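Side-chain contacts in shikimate 5-dehydrogenase (Thermus thermophilus, PDB 2D5C), which catalyses the reversible NADPH-linked reduction of 3-dehydroshikimate to shikimate, a step on the chorismate pathway to the aromatic amino acids: residues Leu2-Leu7 with Leu238-Trp243; Trp36-Pro39 with Gly45-Lys48. All coordinates share one frame; numbering follows the deposited sequence.

From the N terminus the chain enters at once on strand 2-8, the first half of contact 1, and runs through helix 16-26 to the neighbouring parallel strand 31-37. Contact 2 then closes a short loop, joining the end of that strand to helix 43-53 with five residues between its segments. The wide loop of contact 1 shuts only after the chain has passed through the dinucleotide-binding domain and come back in helix 229-244, so the small loop lies wholly within the large one. The two contacts meet on the mixed sheet, where Val6 O and Trp36 N make a probable backbone hydrogen bond between the adjacent strands, and Leu7 packs against Trp36, Thr38 and Arg46.

Contact 1 (Leu2-Leu7 with Leu238-Trp243); sequences LRFAVL and LAFRLW. With SO4 (sulfate ion), chain F.
Phe4 meets Phe240 and Trp243 in a buried aromatic cluster where helix 229-244, returning from the NADP-binding Rossmann domain, packs on strand 2-8 of the mixed sheet in the substrate-binding domain. The contact thus joins the N-terminal strand to a helix near the C terminus. Phe4 and the six-membered ring of Trp243 form an offset stack, with centroids 4.4 Å apart and planes at 21°; the side chains run antiparallel, so that each ring overlaps the other only in part. The indole lies between two partners, both offset toward its rim: Phe4 over one face, Ala239 O from the preceding helical turn over the other. Its NE1 is satisfied by Val87 O, which helps fix the rotation of the indole. Phe240 leaves the helix without pointing at the strand, but with CG anti to the backbone N (chi1 -162°) its ring swings in to meet Phe4 obliquely, CE1 to CE1 at 3.9 Å. Near the C-terminal end of the strand segment, Val6 touches bound shikimate. Away from the cluster, a sulfate ion, probably from the crystallisation liquor, accepts a hydrogen bond from Arg241 NE and another from Glu91 N of the second subunit. In the stack itself the closest approach is Phe4 CE2 to Trp243 CE3, 3.4 Å.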
# COMPACT_ATOMS: atom_id res chain seq x y z
N LEU A 2 -11.67 -5.39 6.39
CA LEU A 2 -10.33 -4.98 6.78
C LEU A 2 -9.84 -5.65 8.06
O LEU A 2 -10.50 -5.57 9.09
CB LEU A 2 -10.31 -3.46 6.94
CG LEU A 2 -10.62 -2.70 5.65
CD1 LEU A 2 -11.04 -1.27 5.95
CD2 LEU A 2 -9.39 -2.73 4.75
N ARG A 3 -8.69 -6.31 7.99
CA ARG A 3 -8.11 -6.98 9.15
C ARG A 3 -6.83 -6.27 9.55
O ARG A 3 -5.85 -6.28 8.80
CB ARG A 3 -7.80 -8.45 8.83
CG ARG A 3 -9.01 -9.31 8.50
CD ARG A 3 -10.09 -9.15 9.54
NE ARG A 3 -11.30 -9.90 9.21
CZ ARG A 3 -12.50 -9.64 9.72
NH1 ARG A 3 -12.65 -8.63 10.57
NH2 ARG A 3 -13.55 -10.37 9.37
N PHE A 4 -6.85 -5.64 10.72
CA PHE A 4 -5.70 -4.91 11.24
C PHE A 4 -5.26 -5.46 12.59
O PHE A 4 -5.97 -6.26 13.20
CB PHE A 4 -6.05 -3.43 11.41
CG PHE A 4 -6.44 -2.74 10.13
CD1 PHE A 4 -7.68 -2.13 10.01
CD2 PHE A 4 -5.56 -2.69 9.06
CE1 PHE A 4 -8.04 -1.47 8.84
CE2 PHE A 4 -5.90 -2.03 7.88
CZ PHE A 4 -7.15 -1.42 7.77
N ALA A 5 -4.09 -5.03 13.05
CA ALA A 5 -3.60 -5.48 14.35
C ALA A 5 -2.40 -4.66 14.80
O ALA A 5 -1.74 -4.01 13.99
CB ALA A 5 -3.21 -6.97 14.27
N VAL A 6 -2.15 -4.67 16.10
CA VAL A 6 -0.98 -4.00 16.66
C VAL A 6 -0.15 -5.16 17.19
O VAL A 6 -0.64 -5.98 17.97
CB VAL A 6 -1.33 -3.02 17.83
CG1 VAL A 6 -2.04 -3.75 18.97
CG2 VAL A 6 -0.05 -2.36 18.34
N LEU A 7 1.09 -5.26 16.73
CA LEU A 7 1.99 -6.33 17.15
C LEU A 7 3.03 -5.79 18.11
O LEU A 7 3.59 -4.71 17.90
CB LEU A 7 2.69 -6.93 15.93
CG LEU A 7 1.82 -7.39 14.76
CD1 LEU A 7 2.70 -7.89 13.63
CD2 LEU A 7 0.86 -8.49 15.22
N LEU A 238 -3.15 8.56 10.75
CA LEU A 238 -2.28 8.58 9.57
C LEU A 238 -2.01 7.17 9.07
O LEU A 238 -1.91 6.95 7.86
CB LEU A 238 -0.95 9.27 9.89
CG LEU A 238 -1.06 10.77 10.15
CD1 LEU A 238 0.31 11.30 10.54
CD2 LEU A 238 -1.58 11.49 8.92
N ALA A 239 -1.89 6.21 9.97
CA ALA A 239 -1.64 4.83 9.55
C ALA A 239 -2.88 4.30 8.84
O ALA A 239 -2.79 3.58 7.84
CB ALA A 239 -1.31 3.94 10.76
N PHE A 240 -4.05 4.63 9.37
CA PHE A 240 -5.30 4.18 8.76
C PHE A 240 -5.43 4.72 7.33
O PHE A 240 -5.91 4.01 6.44
CB PHE A 240 -6.50 4.64 9.60
CG PHE A 240 -7.76 3.89 9.30
CD1 PHE A 240 -8.15 2.81 10.10
CD2 PHE A 240 -8.54 4.23 8.20
CE1 PHE A 240 -9.31 2.08 9.80
CE2 PHE A 240 -9.70 3.52 7.90
CZ PHE A 240 -10.08 2.44 8.70
N ARG A 241 -5.02 5.96 7.11
CA ARG A 241 -5.08 6.53 5.78
C ARG A 241 -4.09 5.81 4.89
O ARG A 241 -4.36 5.58 3.72
CB ARG A 241 -4.80 8.04 5.79
CG ARG A 241 -5.00 8.69 4.43
CD ARG A 241 -4.77 10.19 4.50
NE ARG A 241 -3.41 10.50 4.93
CZ ARG A 241 -2.98 11.72 5.21
NH1 ARG A 241 -3.80 12.76 5.12
NH2 ARG A 241 -1.72 11.90 5.59
N LEU A 242 -2.92 5.44 5.42
CA LEU A 242 -1.96 4.71 4.59
C LEU A 242 -2.58 3.40 4.14
O LEU A 242 -2.45 3.01 2.98
CB LEU A 242 -0.67 4.38 5.36
CG LEU A 242 0.26 5.53 5.75
CD1 LEU A 242 1.48 4.96 6.46
CD2 LEU A 242 0.67 6.31 4.53
N TRP A 243 -3.26 2.71 5.05
CA TRP A 243 -3.88 1.43 4.73
C TRP A 243 -5.08 1.49 3.79
O TRP A 243 -5.26 0.61 2.96
CB TRP A 243 -4.35 0.72 6.00
CG TRP A 243 -3.26 0.37 6.95
CD1 TRP A 243 -1.98 -0.01 6.65
CD2 TRP A 243 -3.37 0.36 8.38
NE1 TRP A 243 -1.28 -0.26 7.82
CE2 TRP A 243 -2.11 -0.04 8.89
CE3 TRP A 243 -4.41 0.63 9.28
CZ2 TRP A 243 -1.85 -0.16 10.26
CZ3 TRP A 243 -4.15 0.51 10.66
CH2 TRP A 243 -2.89 0.12 11.13
S SO4 F . -0.87 9.30 2.48
O1 SO4 F . -1.55 8.36 3.62
O2 SO4 F . -0.53 8.38 1.42
O3 SO4 F . -1.71 10.22 2.11
O4 SO4 F . 0.33 9.77 3.12

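Contact 2 (Trp36-Pro39 with Gly45-Lys48); sequences WDTP and GRLK
Arg46 reaches from helix 43-53 back to the end of strand 31-37, where its guanidinium stacks on the face of the Trp36 indole and its N-H groups bond to Thr38 and Asp37. The contact joins strand to helix within a beta-alpha-beta crossover of the substrate-binding domain: the chain leaves strand 31-37, forms the helix and re-enters the sheet as the parallel strand 56-59, with strand 2-8 between. Bends at chi2 and chi3, 72° and 74°, fold the arginine chain over the indole. Its CD sits above the centre of the six-membered ring, 3.5 Å from the centroid, in a CH-pi contact, and CZ lies over the five-membered ring, 3.9 Å from that centroid, in a cation-pi contact; guanidinium and indole are nearly parallel, 8° apart.

Thr38 OG1 and Asp37 O meet the guanidinium at its edge. Arg46 NE donates to Thr38 OG1 close to the guanidinium plane, at a modelled 2.5 Å so short that the exact length is doubtful. Arg46 NH2 donates to Asp37 O at 3.2 Å, somewhat out of that plane. Separately, NH1 forms a salt bridge to Glu49 OE1, about one turn further along the helix. Thr38 OG1 in turn donates to Trp36 O at 3.0 Å, approaching from above the carbonyl plane, while Thr38 CG2 packs on Arg46 CG. The Asp37 carboxylate turns elsewhere, with OD1 bonded to His9 ND1.

All three guanidinium nitrogens are thus engaged. The hydroxyl links the arginine to the strand backbone, so the cation is held both through its edge and against the indole. Partial burial of the charge is probably offset by Glu49 and by the pi face beneath it.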
# COMPACT_ATOMS: atom_id res chain seq x y z
N TRP A 36 -2.13 -8.38 19.14
CA TRP A 36 -1.52 -9.70 19.03
C TRP A 36 -0.14 -9.71 19.67
O TRP A 36 0.82 -9.20 19.09
CB TRP A 36 -1.42 -10.10 17.56
CG TRP A 36 -1.12 -11.54 17.29
CD1 TRP A 36 -0.74 -12.49 18.20
CD2 TRP A 36 -1.17 -12.20 16.02
NE1 TRP A 36 -0.55 -13.70 17.57
CE2 TRP A 36 -0.80 -13.55 16.24
CE3 TRP A 36 -1.48 -11.79 14.72
CZ2 TRP A 36 -0.73 -14.48 15.20
CZ3 TRP A 36 -1.41 -12.72 13.69
CH2 TRP A 36 -1.04 -14.05 13.94
N ASP A 37 -0.04 -10.29 20.86
CA ASP A 37 1.24 -10.35 21.57
C ASP A 37 2.29 -11.00 20.68
O ASP A 37 2.16 -12.16 20.27
CB ASP A 37 1.09 -11.15 22.86
CG ASP A 37 2.33 -11.06 23.74
OD1 ASP A 37 2.55 -9.98 24.33
OD2 ASP A 37 3.07 -12.06 23.83
N THR A 38 3.35 -10.25 20.40
CA THR A 38 4.43 -10.73 19.54
C THR A 38 5.81 -10.40 20.09
O THR A 38 6.25 -9.26 20.05
CB THR A 38 4.31 -10.12 18.12
OG1 THR A 38 3.05 -10.48 17.55
CG2 THR A 38 5.42 -10.64 17.22
N PRO A 39 6.49 -11.41 20.65
CA PRO A 39 7.84 -11.20 21.19
C PRO A 39 8.82 -11.14 20.03
O PRO A 39 8.57 -11.72 18.98
CB PRO A 39 8.06 -12.45 22.05
CG PRO A 39 6.67 -12.86 22.44
CD PRO A 39 5.93 -12.69 21.13
N GLY A 45 8.12 -14.99 12.01
CA GLY A 45 6.97 -15.82 11.68
C GLY A 45 5.69 -15.02 11.67
O GLY A 45 4.77 -15.31 10.91
N ARG A 46 5.64 -13.99 12.52
CA ARG A 46 4.47 -13.13 12.64
C ARG A 46 4.25 -12.30 11.37
O ARG A 46 3.12 -12.12 10.93
CB ARG A 46 4.64 -12.19 13.84
CG ARG A 46 3.41 -11.35 14.16
CD ARG A 46 2.28 -12.18 14.78
NE ARG A 46 2.58 -12.55 16.16
CZ ARG A 46 2.79 -13.79 16.59
NH1 ARG A 46 2.75 -14.81 15.74
NH2 ARG A 46 3.06 -14.01 17.86
N LEU A 47 5.33 -11.80 10.78
CA LEU A 47 5.21 -11.01 9.56
C LEU A 47 4.81 -11.90 8.39
O LEU A 47 4.16 -11.45 7.44
CB LEU A 47 6.52 -10.27 9.25
CG LEU A 47 6.95 -9.20 10.26
CD1 LEU A 47 8.30 -8.64 9.84
CD2 LEU A 47 5.91 -8.07 10.33
N LYS A 48 5.19 -13.17 8.46
CA LYS A 48 4.84 -14.12 7.41
C LYS A 48 3.32 -14.25 7.39
O LYS A 48 2.71 -14.32 6.33
CB LYS A 48 5.46 -15.50 7.68
CG LYS A 48 6.75 -15.78 6.93
CD LYS A 48 6.55 -16.85 5.87
CE LYS A 48 6.18 -18.20 6.49
NZ LYS A 48 5.94 -19.25 5.47